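Long-range contact in putative glucosidase lplD, ALPHA-GALACTURONIDASE (Bacillus subtilis, PDB 3FEF), which hydrolyses alpha-1,4-linked galacturonate oligomers, releasing alpha-D-galacturonate, with NAD(+) and a manganese ion as cofactors: residues Ile81-Asp94 and Ile117-Ile129. Sequence-based numbering, arbitrary orientation.
Sequences ISILPGSLDDMEVD and IRGLRAVPIFAEI
R121 ties both the loop at P85 and helix 88-96, through D94, to helix 112-136, with P85 O and the two carboxylate oxygens at the edge of its guanidinium. NE (2.9 Å) and, less straight, NH2 (3.3 Å) both donate to P85 O. A two-bond salt bridge holds D94: NH1 donates to OD1 at 3.0 Å on the syn lone pair of that oxygen, nearly linear at 172°, and NH2 to OD2. A bend at chi3 (66°) sets the guanidinium plane between D90 CB, over its centre, and R118 CA on the opposite face. A leucine in place of R121 would probably leave the D94 carboxylate and the P85 carbonyl without their shared donor and the loop less firmly fixed to the helix. The packing is tightest further along: I83 CD1 presses on I125 CG2 at 3.5 Å and also touches F126 and I129, I81 CG2 rests on F126 CE1, and P85 CB meets A122 CB. Contact is looser at partly exposed D90, whose carboxylate makes a long salt bridge to R121 with no N-H directed at it. R118, extended past P85, brings NH1 to the selenium of selenomethionine M91 (3.4 Å) and donates through NE to the backbone O of N147, which probably binds substrate. The contact thus joins the end of strand 78-81, in the parallel Rossmann-type sheet, to helix 112-136, with helix 149-159 behind A122 and F126, strand 6-11 beside I83 and I129, and helix 295-314 against M91.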
ATOM      1  N   ILE A  81     -26.900  -3.151  18.355  1.00 24.70           N
ATOM      2  CA  ILE A  81     -26.662  -4.527  18.755  1.00 24.75           C
ATOM      3  C   ILE A  81     -25.960  -4.572  20.096  1.00 27.08           C
ATOM      4  O   ILE A  81     -24.840  -4.053  20.263  1.00 23.36           O
ATOM      5  CB  ILE A  81     -25.787  -5.297  17.743  1.00 24.66           C
ATOM      6  CG1 ILE A  81     -26.314  -5.091  16.322  1.00 22.76           C
ATOM      7  CG2 ILE A  81     -25.726  -6.787  18.130  1.00 22.23           C
ATOM      8  CD1 ILE A  81     -25.343  -5.597  15.231  1.00 23.44           C
ATOM      9  N   SER A  82     -26.626  -5.211  21.044  1.00 23.87           N
ATOM     10  CA  SER A  82     -26.080  -5.398  22.355  1.00 29.54           C
ATOM     11  C   SER A  82     -26.545  -6.730  22.912  1.00 31.68           C
ATOM     12  O   SER A  82     -27.514  -6.786  23.671  1.00 31.95           O
ATOM     13  CB  SER A  82     -26.576  -4.278  23.254  1.00 32.13           C
ATOM     14  OG  SER A  82     -26.429  -4.655  24.589  1.00 36.79           O
ATOM     15  N   ILE A  83     -25.880  -7.806  22.510  1.00 34.67           N
ATOM     16  CA  ILE A  83     -26.252  -9.143  22.955  1.00 34.33           C
ATOM     17  C   ILE A  83     -25.119  -9.797  23.715  1.00 35.58           C
ATOM     18  O   ILE A  83     -23.977  -9.326  23.698  1.00 33.08           O
ATOM     19  CB  ILE A  83     -26.570 -10.071  21.783  1.00 35.67           C
ATOM     20  CG1 ILE A  83     -25.353 -10.194  20.871  1.00 35.71           C
ATOM     21  CG2 ILE A  83     -27.815  -9.597  21.014  1.00 34.09           C
ATOM     22  CD1 ILE A  83     -25.580 -11.115  19.728  1.00 36.74           C
ATOM     23  N   LEU A  84     -25.451 -10.895  24.378  1.00 38.57           N
ATOM     24  CA  LEU A  84     -24.465 -11.736  25.032  1.00 40.54           C
ATOM     25  C   LEU A  84     -24.303 -12.973  24.161  1.00 41.38           C
ATOM     26  O   LEU A  84     -25.275 -13.686  23.907  1.00 38.42           O
ATOM     27  CB  LEU A  84     -24.946 -12.136  26.426  1.00 42.24           C
ATOM     28  CG  LEU A  84     -24.069 -13.176  27.127  1.00 44.90           C
ATOM     29  CD1 LEU A  84     -22.710 -12.583  27.532  1.00 44.04           C
ATOM     30  CD2 LEU A  84     -24.798 -13.773  28.332  1.00 45.17           C
ATOM     31  N   PRO A  85     -23.081 -13.201  23.654  1.00 41.36           N
ATOM     32  CA  PRO A  85     -22.746 -14.395  22.872  1.00 39.50           C
ATOM     33  C   PRO A  85     -22.605 -15.618  23.769  1.00 38.95           C
ATOM     34  O   PRO A  85     -21.524 -15.883  24.290  1.00 39.60           O
ATOM     35  CB  PRO A  85     -21.385 -14.056  22.259  1.00 39.40           C
ATOM     36  CG  PRO A  85     -21.168 -12.574  22.516  1.00 40.19           C
ATOM     37  CD  PRO A  85     -21.975 -12.232  23.713  1.00 39.31           C
ATOM     38  N   GLY A  86     -23.691 -16.355  23.952  1.00 41.00           N
ATOM     39  CA  GLY A  86     -23.694 -17.508  24.853  1.00 42.69           C
ATOM     40  C   GLY A  86     -24.273 -17.149  26.204  1.00 42.61           C
ATOM     41  O   GLY A  86     -24.633 -15.999  26.440  1.00 44.87           O
ATOM     42  N   SER A  87     -24.365 -18.130  27.092  1.00 39.81           N
ATOM     43  CA  SER A  87     -24.948 -17.923  28.408  1.00 41.61           C
ATOM     44  C   SER A  87     -23.860 -17.561  29.403  1.00 41.36           C
ATOM     45  O   SER A  87     -22.669 -17.660  29.099  1.00 39.40           O
ATOM     46  CB  SER A  87     -25.613 -19.213  28.876  1.00 41.95           C
ATOM     47  OG  SER A  87     -24.673 -20.285  28.820  1.00 47.05           O
ATOM     48  N   LEU A  88     -24.267 -17.186  30.607  1.00 40.40           N
ATOM     49  CA  LEU A  88     -23.303 -16.934  31.670  1.00 39.99           C
ATOM     50  C   LEU A  88     -22.604 -18.232  32.084  1.00 40.27           C
ATOM     51  O   LEU A  88     -21.484 -18.207  32.597  1.00 39.63           O
ATOM     52  CB  LEU A  88     -23.964 -16.244  32.865  1.00 39.93           C
ATOM     53  CG  LEU A  88     -24.397 -14.788  32.640  1.00 40.08           C
ATOM     54  CD1 LEU A  88     -25.088 -14.249  33.864  1.00 40.89           C
ATOM     55  CD2 LEU A  88     -23.218 -13.880  32.245  1.00 40.64           C
ATOM     56  N   ASP A  89     -23.249 -19.370  31.842  1.00 40.55           N
ATOM     57  CA  ASP A  89     -22.574 -20.659  32.045  1.00 41.42           C
ATOM     58  C   ASP A  89     -21.404 -20.839  31.066  1.00 38.21           C
ATOM     59  O   ASP A  89     -20.334 -21.291  31.453  1.00 40.52           O
ATOM     60  CB  ASP A  89     -23.557 -21.834  31.951  1.00 44.86           C
ATOM     61  CG  ASP A  89     -24.674 -21.750  32.986  1.00 49.61           C
ATOM     62  OD1 ASP A  89     -24.414 -21.322  34.137  1.00 52.18           O
ATOM     63  OD2 ASP A  89     -25.823 -22.100  32.651  1.00 52.12           O
ATOM     64  N   ASP A  90     -21.595 -20.466  29.806  1.00 36.33           N
ATOM     65  CA  ASP A  90     -20.494 -20.506  28.846  1.00 34.64           C
ATOM     66  C   ASP A  90     -19.349 -19.616  29.327  1.00 34.97           C
ATOM     67  O   ASP A  90     -18.176 -19.974  29.222  1.00 32.56           O
ATOM     68  CB  ASP A  90     -20.961 -20.051  27.469  1.00 35.74           C
ATOM     69  CG  ASP A  90     -21.947 -21.010  26.850  1.00 40.81           C
ATOM     70  OD1 ASP A  90     -21.926 -22.203  27.224  1.00 41.67           O
ATOM     71  OD2 ASP A  90     -22.747 -20.579  25.988  1.00 43.56           O
HETATM   72  N   MSE A  91     -19.707 -18.472  29.892  1.00 33.30           N
HETATM   73  CA  MSE A  91     -18.717 -17.494  30.314  1.00 37.97           C
HETATM   74  C   MSE A  91     -17.871 -17.975  31.491  1.00 36.39           C
HETATM   75  O   MSE A  91     -16.669 -17.688  31.561  1.00 36.55           O
HETATM   76  CB  MSE A  91     -19.393 -16.161  30.633  1.00 40.02           C
HETATM   77  CG  MSE A  91     -18.455 -14.995  30.530  1.00 45.20           C
HETATM   78 SE   MSE A  91     -19.366 -13.266  30.519  1.00 52.31          SE
HETATM   79  CE  MSE A  91     -17.755 -12.147  30.682  1.00 46.83           C
ATOM     80  N   GLU A  92     -18.499 -18.705  32.407  1.00 34.76           N
ATOM     81  CA  GLU A  92     -17.800 -19.301  33.528  1.00 35.26           C
ATOM     82  C   GLU A  92     -16.620 -20.143  33.020  1.00 32.82           C
ATOM     83  O   GLU A  92     -15.533 -20.151  33.609  1.00 33.09           O
ATOM     84  CB  GLU A  92     -18.771 -20.155  34.346  1.00 41.15           C
ATOM     85  CG  GLU A  92     -18.249 -20.597  35.713  1.00 48.75           C
ATOM     86  CD  GLU A  92     -19.341 -21.248  36.567  1.00 54.79           C
ATOM     87  OE1 GLU A  92     -20.417 -20.627  36.734  1.00 57.88           O
ATOM     88  OE2 GLU A  92     -19.130 -22.379  37.067  1.00 56.48           O
ATOM     89  N   VAL A  93     -16.844 -20.848  31.920  1.00 33.98           N
ATOM     90  CA  VAL A  93     -15.776 -21.551  31.217  1.00 34.99           C
ATOM     91  C   VAL A  93     -14.780 -20.560  30.576  1.00 33.84           C
ATOM     92  O   VAL A  93     -13.599 -20.605  30.878  1.00 35.29           O
ATOM     93  CB  VAL A  93     -16.342 -22.512  30.163  1.00 36.17           C
ATOM     94  CG1 VAL A  93     -15.203 -23.226  29.416  1.00 36.78           C
ATOM     95  CG2 VAL A  93     -17.279 -23.524  30.828  1.00 34.48           C
ATOM     96  N   ASP A  94     -15.251 -19.655  29.722  1.00 32.18           N
ATOM     97  CA  ASP A  94     -14.355 -18.632  29.151  1.00 33.43           C
ATOM     98  C   ASP A  94     -13.416 -18.080  30.232  1.00 30.85           C
ATOM     99  O   ASP A  94     -12.202 -18.082  30.090  1.00 29.33           O
ATOM    100  CB  ASP A  94     -15.143 -17.438  28.586  1.00 34.08           C
ATOM    101  CG  ASP A  94     -16.089 -17.815  27.465  1.00 35.85           C
ATOM    102  OD1 ASP A  94     -15.960 -18.925  26.921  1.00 37.40           O
ATOM    103  OD2 ASP A  94     -16.961 -16.988  27.118  1.00 36.50           O
ATOM    104  N   ILE A 117     -12.210 -17.732  22.706  1.00 23.31           N
ATOM    105  CA  ILE A 117     -13.310 -18.680  22.692  1.00 25.68           C
ATOM    106  C   ILE A 117     -14.616 -17.921  22.501  1.00 27.87           C
ATOM    107  O   ILE A 117     -15.451 -18.300  21.676  1.00 27.94           O
ATOM    108  CB  ILE A 117     -13.353 -19.531  24.002  1.00 25.75           C
ATOM    109  CG1 ILE A 117     -12.078 -20.360  24.119  1.00 25.16           C
ATOM    110  CG2 ILE A 117     -14.574 -20.457  24.022  1.00 22.55           C
ATOM    111  CD1 ILE A 117     -11.898 -21.365  22.984  1.00 29.93           C
ATOM    112  N   ARG A 118     -14.776 -16.823  23.235  1.00 26.10           N
ATOM    113  CA  ARG A 118     -15.994 -16.023  23.112  1.00 27.27           C
ATOM    114  C   ARG A 118     -16.185 -15.478  21.690  1.00 27.82           C
ATOM    115  O   ARG A 118     -17.281 -15.545  21.123  1.00 25.95           O
ATOM    116  CB  ARG A 118     -15.995 -14.887  24.139  1.00 25.21           C
ATOM    117  CG  ARG A 118     -17.284 -14.080  24.204  1.00 24.04           C
ATOM    118  CD  ARG A 118     -17.077 -12.947  25.207  1.00 27.55           C
ATOM    119  NE  ARG A 118     -18.093 -11.909  25.134  1.00 28.61           N
ATOM    120  CZ  ARG A 118     -18.861 -11.563  26.161  1.00 30.98           C
ATOM    121  NH1 ARG A 118     -18.706 -12.183  27.323  1.00 27.99           N
ATOM    122  NH2 ARG A 118     -19.770 -10.600  26.025  1.00 30.00           N
ATOM    123  N   GLY A 119     -15.113 -14.951  21.113  1.00 27.46           N
ATOM    124  CA  GLY A 119     -15.197 -14.434  19.756  1.00 27.59           C
ATOM    125  C   GLY A 119     -15.653 -15.552  18.843  1.00 27.84           C
ATOM    126  O   GLY A 119     -16.547 -15.392  18.008  1.00 29.01           O
ATOM    127  N   LEU A 120     -15.030 -16.706  19.008  1.00 28.34           N
ATOM    128  CA  LEU A 120     -15.356 -17.854  18.192  1.00 29.96           C
ATOM    129  C   LEU A 120     -16.871 -18.110  18.216  1.00 29.58           C
ATOM    130  O   LEU A 120     -17.506 -18.280  17.193  1.00 32.81           O
ATOM    131  CB  LEU A 120     -14.623 -19.035  18.779  1.00 29.94           C
ATOM    132  CG  LEU A 120     -13.910 -20.002  17.875  1.00 32.83           C
ATOM    133  CD1 LEU A 120     -13.329 -19.292  16.651  1.00 31.29           C
ATOM    134  CD2 LEU A 120     -12.820 -20.658  18.728  1.00 33.55           C
ATOM    135  N   ARG A 121     -17.440 -18.140  19.407  1.00 29.81           N
ATOM    136  CA  ARG A 121     -18.879 -18.312  19.608  1.00 30.15           C
ATOM    137  C   ARG A 121     -19.698 -17.189  18.947  1.00 29.32           C
ATOM    138  O   ARG A 121     -20.791 -17.406  18.433  1.00 27.69           O
ATOM    139  CB  ARG A 121     -19.129 -18.328  21.117  1.00 32.35           C
ATOM    140  CG  ARG A 121     -20.399 -18.984  21.599  1.00 35.92           C
ATOM    141  CD  ARG A 121     -20.249 -19.491  23.064  1.00 35.17           C
ATOM    142  NE  ARG A 121     -20.078 -18.411  24.039  1.00 36.65           N
ATOM    143  CZ  ARG A 121     -19.045 -18.312  24.872  1.00 37.67           C
ATOM    144  NH1 ARG A 121     -18.104 -19.238  24.871  1.00 38.72           N
ATOM    145  NH2 ARG A 121     -18.960 -17.302  25.727  1.00 38.13           N
ATOM    146  N   ALA A 122     -19.178 -15.973  18.966  1.00 29.01           N
ATOM    147  CA  ALA A 122     -19.952 -14.829  18.457  1.00 27.76           C
ATOM    148  C   ALA A 122     -19.983 -14.771  16.932  1.00 27.01           C
ATOM    149  O   ALA A 122     -20.900 -14.205  16.350  1.00 27.62           O
ATOM    150  CB  ALA A 122     -19.391 -13.508  19.025  1.00 27.94           C
ATOM    151  N   VAL A 123     -18.972 -15.349  16.284  1.00 26.21           N
ATOM    152  CA  VAL A 123     -18.861 -15.237  14.844  1.00 24.85           C
ATOM    153  C   VAL A 123     -20.145 -15.629  14.106  1.00 25.84           C
ATOM    154  O   VAL A 123     -20.643 -14.865  13.279  1.00 27.08           O
ATOM    155  CB  VAL A 123     -17.620 -15.993  14.294  1.00 27.83           C
ATOM    156  CG1 VAL A 123     -17.633 -16.024  12.750  1.00 24.51           C
ATOM    157  CG2 VAL A 123     -16.339 -15.317  14.794  1.00 26.54           C
ATOM    158  N   PRO A 124     -20.678 -16.830  14.368  1.00 27.14           N
ATOM    159  CA  PRO A 124     -21.856 -17.187  13.552  1.00 25.58           C
ATOM    160  C   PRO A 124     -23.117 -16.417  13.950  1.00 24.93           C
ATOM    161  O   PRO A 124     -24.032 -16.280  13.146  1.00 27.04           O
ATOM    162  CB  PRO A 124     -22.009 -18.709  13.757  1.00 27.05           C
ATOM    163  CG  PRO A 124     -21.219 -19.029  15.008  1.00 28.79           C
ATOM    164  CD  PRO A 124     -20.152 -17.957  15.164  1.00 26.13           C
ATOM    165  N   ILE A 125     -23.162 -15.891  15.169  1.00 27.45           N
ATOM    166  CA  ILE A 125     -24.265 -15.010  15.552  1.00 26.73           C
ATOM    167  C   ILE A 125     -24.241 -13.711  14.735  1.00 28.14           C
ATOM    168  O   ILE A 125     -25.276 -13.224  14.288  1.00 25.67           O
ATOM    169  CB  ILE A 125     -24.241 -14.699  17.061  1.00 28.76           C
ATOM    170  CG1 ILE A 125     -24.378 -15.993  17.868  1.00 32.76           C
ATOM    171  CG2 ILE A 125     -25.359 -13.729  17.428  1.00 28.69           C
ATOM    172  CD1 ILE A 125     -24.422 -15.774  19.381  1.00 34.89           C
ATOM    173  N   PHE A 126     -23.053 -13.153  14.517  1.00 27.83           N
ATOM    174  CA  PHE A 126     -22.972 -11.884  13.808  1.00 25.46           C
ATOM    175  C   PHE A 126     -23.035 -12.057  12.291  1.00 28.54           C
ATOM    176  O   PHE A 126     -23.512 -11.168  11.576  1.00 29.53           O
ATOM    177  CB  PHE A 126     -21.751 -11.072  14.264  1.00 27.13           C
ATOM    178  CG  PHE A 126     -21.988 -10.315  15.539  1.00 25.83           C
ATOM    179  CD1 PHE A 126     -22.223  -8.940  15.515  1.00 25.77           C
ATOM    180  CD2 PHE A 126     -22.024 -10.983  16.761  1.00 25.80           C
ATOM    181  CE1 PHE A 126     -22.467  -8.235  16.704  1.00 28.47           C
ATOM    182  CE2 PHE A 126     -22.269 -10.282  17.967  1.00 25.41           C
ATOM    183  CZ  PHE A 126     -22.492  -8.912  17.934  1.00 25.23           C
ATOM    184  N   ALA A 127     -22.577 -13.207  11.798  1.00 25.76           N
ATOM    185  CA  ALA A 127     -22.763 -13.544  10.391  1.00 26.00           C
ATOM    186  C   ALA A 127     -24.251 -13.544  10.072  1.00 28.41           C
ATOM    187  O   ALA A 127     -24.672 -13.017   9.039  1.00 29.73           O
ATOM    188  CB  ALA A 127     -22.155 -14.918  10.076  1.00 25.22           C
ATOM    189  N   GLU A 128     -25.045 -14.131  10.967  1.00 28.00           N
ATOM    190  CA  GLU A 128     -26.497 -14.184  10.793  1.00 31.11           C
ATOM    191  C   GLU A 128     -27.137 -12.790  10.890  1.00 28.60           C
ATOM    192  O   GLU A 128     -28.021 -12.442  10.116  1.00 29.58           O
ATOM    193  CB  GLU A 128     -27.154 -15.143  11.813  1.00 34.28           C
ATOM    194  CG  GLU A 128     -28.692 -15.151  11.705  1.00 40.36           C
ATOM    195  CD  GLU A 128     -29.382 -16.262  12.500  1.00 47.26           C
ATOM    196  OE1 GLU A 128     -28.945 -16.594  13.633  1.00 50.07           O
ATOM    197  OE2 GLU A 128     -30.396 -16.800  11.990  1.00 51.43           O
ATOM    198  N   ILE A 129     -26.689 -11.992  11.849  1.00 28.26           N
ATOM    199  CA  ILE A 129     -27.157 -10.613  11.954  1.00 25.01           C
ATOM    200  C   ILE A 129     -26.781  -9.828  10.698  1.00 24.24           C
ATOM    201  O   ILE A 129     -27.606  -9.123  10.114  1.00 22.23           O
ATOM    202  CB  ILE A 129     -26.602  -9.943  13.213  1.00 26.23           C
ATOM    203  CG1 ILE A 129     -27.324 -10.498  14.453  1.00 25.92           C
ATOM    204  CG2 ILE A 129     -26.768  -8.447  13.118  1.00 28.36           C
ATOM    205  CD1 ILE A 129     -26.619 -10.150  15.799  1.00 26.54           C
TER
HETATM  206  O   HOH W   1     -21.080  -8.344  25.112  1.00 36.62           O